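Local coordinates for aminopeptidase-like protein (PDB 5JM6) that probably acts as a zinc-dependent M18 aminopeptidase and forms a dodecamer linked to the Cvt pathway of selective autophagy, at the interface of chains A and B and the interface of chains A and C. Numbering follows the deposited sequence. Chains: chain A/B/C, Aminopeptidase-like protein.

Chain A meets chain B at contacts 1 and 3 and chain C at contact 2. Contacts 1 and 3 belong to the same two-fold interface, about 19 Å apart between the centres of their C-alpha atoms. They share the segment 205-217, with its 3-10 helix 209-211, which chain B lends to contact 1 and chain A to contact 3, as B:Thr206 and A:Thr206 show. Contact 2 belongs to an interface that is not an exact two-fold; it lies about 29 Å from contact 1 and 43 Å from contact 3. Reciprocal pairing with B and a different joint with C together allow growth beyond a dimer.

Contact 1: the interface of chains A and B. Residues chain A 166, 168, 484-486; chain B 171, 206, 208-209, 215.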
# COMPACT_ATOMS: atom_id res chain seq x y z
N ASN A 166 17.05 15.72 20.94
CA ASN A 166 15.74 15.70 20.34
C ASN A 166 15.58 17.03 19.65
O ASN A 166 16.50 17.85 19.68
CB ASN A 166 14.64 15.45 21.39
CG ASN A 166 14.70 16.42 22.57
OD1 ASN A 166 14.98 17.60 22.42
ND2 ASN A 166 14.41 15.90 23.76
N THR A 168 14.28 19.80 20.22
CA THR A 168 14.44 21.07 20.92
C THR A 168 15.91 21.50 21.05
O THR A 168 16.19 22.63 21.45
CB THR A 168 13.81 21.02 22.34
OG1 THR A 168 14.58 20.16 23.19
CG2 THR A 168 12.38 20.53 22.27
N MET A 484 8.75 18.05 29.79
CA MET A 484 9.77 17.21 30.40
C MET A 484 10.69 16.63 29.33
O MET A 484 10.22 16.22 28.27
CB MET A 484 9.11 16.09 31.21
CG MET A 484 10.08 15.21 31.98
SD MET A 484 9.23 13.93 32.91
CE MET A 484 8.17 14.92 33.97
N HIS A 485 11.99 16.61 29.63
CA HIS A 485 13.05 16.13 28.73
C HIS A 485 13.37 17.10 27.59
O HIS A 485 14.19 16.79 26.73
CB HIS A 485 12.72 14.74 28.17
CG HIS A 485 13.02 13.63 29.13
ND1 HIS A 485 12.94 12.30 28.77
CD2 HIS A 485 13.40 13.64 30.43
CE1 HIS A 485 13.25 11.55 29.81
NE2 HIS A 485 13.54 12.34 30.82
N SER A 486 12.71 18.25 27.55
CA SER A 486 13.15 19.31 26.65
C SER A 486 14.49 19.87 27.10
O SER A 486 14.86 19.75 28.27
CB SER A 486 12.13 20.44 26.56
OG SER A 486 12.68 21.56 25.89
N ASP B 171 9.38 25.90 22.93
CA ASP B 171 10.19 26.09 24.13
C ASP B 171 11.22 27.21 24.02
O ASP B 171 12.38 27.06 24.42
CB ASP B 171 10.90 24.78 24.50
CG ASP B 171 9.92 23.70 24.89
OD1 ASP B 171 8.83 24.03 25.40
OD2 ASP B 171 10.25 22.51 24.70
N THR B 206 6.37 22.35 24.54
CA THR B 206 6.32 21.02 23.96
C THR B 206 5.64 20.04 24.90
O THR B 206 5.49 20.30 26.09
CB THR B 206 7.71 20.46 23.61
OG1 THR B 206 8.53 20.48 24.78
CG2 THR B 206 8.36 21.29 22.52
N ALA B 208 5.83 16.21 26.60
CA ALA B 208 6.84 15.20 26.94
C ALA B 208 6.78 14.04 25.94
O ALA B 208 5.70 13.71 25.45
CB ALA B 208 6.63 14.70 28.36
N PRO B 209 7.94 13.44 25.63
CA PRO B 209 7.95 12.33 24.67
C PRO B 209 7.24 11.09 25.21
O PRO B 209 6.85 10.22 24.43
CB PRO B 209 9.44 12.05 24.46
CG PRO B 209 10.16 13.24 25.03
CD PRO B 209 9.29 13.75 26.13
N MET B 215 7.20 15.38 20.57
CA MET B 215 7.19 16.51 21.48
C MET B 215 6.44 17.67 20.82
O MET B 215 5.86 18.52 21.49
CB MET B 215 8.61 16.94 21.85
CG MET B 215 9.45 15.84 22.49
SD MET B 215 11.09 16.41 22.99
CE MET B 215 10.70 17.36 24.46
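A:Ser486 and B:Asp171 carry the polar link between the subunits. The serine hydroxyl OG, anti to its backbone N (chi1 169°), donates to carboxylate oxygen OD2 of B:Asp171 at 2.9 Å, from above the carboxylate plane. That oxygen also accepts, on its syn lone pair, the hydroxyl OG1 of B:Thr206 at 2.7 Å, while OD1 of B:Asp171 takes the backbone N of B:Thr206. Gripped at both oxygens, the carboxylate is held against rotation and presented to the neighbour. Within chain A, the A:Asn166 amide is fixed at both ends: OG1 of A:Thr168 donates to OD1 at 2.7 Å, and ND2 donates to the carbonyl O of A:His485.

Van der Waals packing centres on B:Met215, whose chain turns at chi3 (75°). Its thioether crosses the A:Asn166 amide at about a right angle, SD lying 3.6 Å from CG of A:Asn166, and its methyl CE rests 3.8 Å from CA of A:Ser486. B:Pro209 packs its CD 3.4 Å from the carbonyl O of A:Met484.

In the fold, the 484-486 loop holds the zinc ligand A:His485, beside the 3-10 helix 167-169; chain B, partly through its 3-10 helix 209-211, packs against the backbone of this segment, which may steady it.

Contact 2: the interface of chains A and C. Residues chain A 350, 465, 468; chain C 344-345, 350.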
# COMPACT_ATOMS: atom_id res chain seq x y z
N ARG A 350 19.31 1.77 42.04
CA ARG A 350 19.20 0.35 42.35
C ARG A 350 20.60 -0.25 42.60
O ARG A 350 20.80 -1.46 42.49
CB ARG A 350 18.38 -0.40 41.28
CG ARG A 350 18.59 0.04 39.86
CD ARG A 350 17.51 -0.47 38.91
NE ARG A 350 17.13 -1.86 39.15
CZ ARG A 350 16.76 -2.70 38.19
NH1 ARG A 350 16.78 -2.30 36.93
NH2 ARG A 350 16.42 -3.95 38.48
N MET A 465 12.42 2.22 43.27
CA MET A 465 12.59 0.86 43.76
C MET A 465 13.76 0.57 44.71
O MET A 465 14.21 -0.57 44.82
CB MET A 465 12.53 -0.04 42.55
CG MET A 465 11.17 0.26 41.89
SD MET A 465 10.81 -0.37 40.25
CE MET A 465 12.14 0.40 39.34
N ALA A 468 11.94 -1.71 47.09
CA ALA A 468 12.05 -3.17 47.06
C ALA A 468 13.35 -3.64 47.71
O ALA A 468 13.36 -4.64 48.42
CB ALA A 468 11.95 -3.69 45.64
N LEU C 344 8.94 -5.94 41.46
CA LEU C 344 9.88 -5.07 42.13
C LEU C 344 9.08 -4.08 42.95
O LEU C 344 8.68 -3.04 42.44
CB LEU C 344 10.72 -4.30 41.13
CG LEU C 344 12.19 -4.69 40.94
CD1 LEU C 344 12.32 -5.99 40.17
CD2 LEU C 344 12.91 -3.56 40.24
N LEU C 345 8.86 -4.39 44.21
CA LEU C 345 8.14 -3.52 45.12
C LEU C 345 8.39 -4.00 46.53
O LEU C 345 8.84 -5.12 46.71
CB LEU C 345 6.65 -3.49 44.79
CG LEU C 345 6.26 -2.36 43.83
CD1 LEU C 345 4.95 -2.67 43.13
CD2 LEU C 345 6.17 -1.04 44.56
N ARG C 350 11.04 -9.54 43.96
CA ARG C 350 12.37 -8.98 43.70
C ARG C 350 12.79 -8.14 44.89
O ARG C 350 13.89 -7.59 44.94
CB ARG C 350 12.36 -8.15 42.42
CG ARG C 350 13.71 -7.67 41.93
CD ARG C 350 14.81 -8.70 42.16
NE ARG C 350 15.80 -8.70 41.09
CZ ARG C 350 16.68 -7.73 40.86
NH1 ARG C 350 16.70 -6.65 41.62
NH2 ARG C 350 17.53 -7.85 39.86
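The guanidinium groups of A:Arg350 and C:Arg350 are the flat groups here, their planes 46° apart and their side chains crossing at about a right angle. NH2 of A:Arg350 comes in over a face of the C:Arg350 guanidinium, displaced from its centre, 4.1 Å from NH1 of C:Arg350 and with no bond. The like charges would be expected to repel somewhat. The branch methyl CD2 of C:Leu344 lies over one face of the A:Arg350 guanidinium, offset toward NH2 (3.9 Å).

C:Leu344 is the main intruder, hiding 80 Å² against chain A. The same CD2 meets the sulfur SD of A:Met465 at 3.8 Å, and CB of the leucine lies 4.0 Å from SD. The thioether thus lies across the CB-CD2 side of the leucine at about a right angle, a bend at chi3 (-60°) bringing CE of A:Met465 to a loose 4.1 Å from CD2. An alanine in place of A:Met465 would probably leave C:Leu344 without its thioether partner and open a gap beside the branch methyl.

Farther along, CB of A:Ala468 sits 3.5 Å from the backbone N of C:Leu345. No polar bond joins the residues of this patch.

In the fold, A:Met465 directly precedes helix 466-470, which carries A:Ala468, while the loop between strand 330-336 and helix 353-368 supplies A:Arg350 and all three chain C residues.

Contact 3: the interface of chains A and B. Residues chain A 170, 205-207, 213, 216-217, 224; chain B 397, 400, 403.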
# COMPACT_ATOMS: atom_id res chain seq x y z
N TRP A 170 18.10 21.78 18.54
CA TRP A 170 18.55 22.53 17.37
C TRP A 170 18.56 24.03 17.62
O TRP A 170 17.68 24.56 18.29
CB TRP A 170 17.65 22.24 16.16
CG TRP A 170 17.65 20.83 15.66
CD1 TRP A 170 16.90 19.79 16.13
CD2 TRP A 170 18.39 20.31 14.54
NE1 TRP A 170 17.14 18.66 15.40
CE2 TRP A 170 18.05 18.95 14.42
CE3 TRP A 170 19.31 20.86 13.65
CZ2 TRP A 170 18.60 18.13 13.43
CZ3 TRP A 170 19.86 20.04 12.67
CH2 TRP A 170 19.50 18.69 12.57
N PRO A 205 23.18 23.53 14.03
CA PRO A 205 22.39 24.36 13.11
C PRO A 205 21.37 23.59 12.29
O PRO A 205 21.69 22.56 11.70
CB PRO A 205 23.46 24.96 12.20
CG PRO A 205 24.51 23.92 12.14
CD PRO A 205 24.52 23.22 13.48
N THR A 206 20.17 24.14 12.19
CA THR A 206 19.15 23.59 11.30
C THR A 206 19.45 23.94 9.85
O THR A 206 20.26 24.82 9.57
CB THR A 206 17.74 24.09 11.66
OG1 THR A 206 17.72 25.52 11.66
CG2 THR A 206 17.33 23.60 13.02
N LEU A 207 18.81 23.22 8.94
CA LEU A 207 18.86 23.55 7.53
C LEU A 207 17.67 24.44 7.18
O LEU A 207 16.60 24.29 7.77
CB LEU A 207 18.84 22.27 6.68
CG LEU A 207 18.94 22.43 5.17
CD1 LEU A 207 20.29 23.00 4.79
CD2 LEU A 207 18.71 21.09 4.49
N ILE A 213 13.81 19.40 2.24
CA ILE A 213 13.81 18.57 3.44
C ILE A 213 13.12 19.38 4.53
O ILE A 213 12.61 20.47 4.27
CB ILE A 213 15.24 18.18 3.88
CG1 ILE A 213 16.17 18.03 2.67
CG2 ILE A 213 15.23 16.89 4.70
CD1 ILE A 213 17.63 17.86 3.04
N THR A 216 15.04 20.06 10.33
CA THR A 216 15.64 19.08 11.23
C THR A 216 16.16 17.86 10.44
O THR A 216 16.92 17.04 10.96
CB THR A 216 14.59 18.70 12.31
OG1 THR A 216 14.61 19.68 13.35
CG2 THR A 216 14.82 17.32 12.92
N GLY A 217 15.81 17.80 9.17
CA GLY A 217 16.20 16.68 8.33
C GLY A 217 15.48 15.42 8.76
O GLY A 217 14.36 15.47 9.26
N GLU A 224 23.49 14.23 11.01
CA GLU A 224 22.82 15.53 10.96
C GLU A 224 22.88 16.43 12.20
O GLU A 224 22.61 17.62 12.09
CB GLU A 224 21.37 15.29 10.58
CG GLU A 224 21.24 14.71 9.20
CD GLU A 224 19.86 14.20 8.89
OE1 GLU A 224 19.59 13.89 7.72
OE2 GLU A 224 19.04 14.10 9.83
N HIS B 397 26.40 24.21 4.46
CA HIS B 397 25.99 23.54 5.68
C HIS B 397 26.84 22.29 5.87
O HIS B 397 26.87 21.42 5.01
CB HIS B 397 24.51 23.17 5.65
CG HIS B 397 23.93 22.91 7.01
ND1 HIS B 397 24.36 21.87 7.81
CD2 HIS B 397 22.98 23.56 7.71
CE1 HIS B 397 23.69 21.89 8.95
NE2 HIS B 397 22.84 22.90 8.91
N PHE B 400 24.46 18.99 6.07
CA PHE B 400 23.72 18.54 4.90
C PHE B 400 24.52 18.90 3.66
O PHE B 400 24.22 19.88 2.98
CB PHE B 400 22.33 19.19 4.89
CG PHE B 400 21.51 18.89 6.13
CD1 PHE B 400 20.69 17.78 6.17
CD2 PHE B 400 21.58 19.71 7.25
CE1 PHE B 400 19.94 17.49 7.30
CE2 PHE B 400 20.83 19.42 8.38
CZ PHE B 400 20.02 18.31 8.41
N THR B 403 23.12 19.28 0.03
CA THR B 403 22.57 20.55 -0.43
C THR B 403 23.63 21.59 -0.81
O THR B 403 23.28 22.67 -1.30
CB THR B 403 21.65 21.17 0.64
OG1 THR B 403 22.43 21.88 1.60
CG2 THR B 403 20.84 20.09 1.34
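The imidazole nitrogen NE2 of B:His397 donates to the backbone carbonyl O of A:Pro205 at 3.0 Å, and more weakly to the carbonyl O of A:Thr206 at 3.3 Å. Both oxygens lie at the edge of the imidazole, in its plane. The bond to A:Pro205 is bent, 139° at the hydrogen, and the nitrogen stands well above that carbonyl's plane. The proline ring meets the same imidazole obliquely, CG lying 3.9 Å from CE1.

The phenyl of B:Phe400 turns its CD2 edge to one face of the imidazole, toward the rim, so the two aromatic residues of chain B rest against each other. B:Phe400 hides 77 Å² against chain A, where A:Leu207 and A:Glu224 flank its ring from opposite sides. A:Leu207, with CG anti to the backbone N (chi1 -178°), sets its CD2 over one face, toward the rim, and its CB 3.8 Å from the ring atom CD2 of B:Phe400. Across the ring, the extended side chain of A:Glu224 brings CG to 3.6 Å from CE1, its carboxylate plane 36° from that of the ring. CA of A:Gly217 adds a looser contact. A:Leu207 also meets B:Thr403 tip to tip, CD2 to CG2 at 3.9 Å. The hydroxyl OG1 of B:Thr403 donates to the carbonyl O of B:Phe400 at 3.0 Å, closing the 3-10 turn that follows B:Phe400.

Repeated with the chains exchanged, the inserted phenyl and the histidine bonded to backbone carbonyls are likely to stabilise the two-fold pair as a unit of the dodecamer.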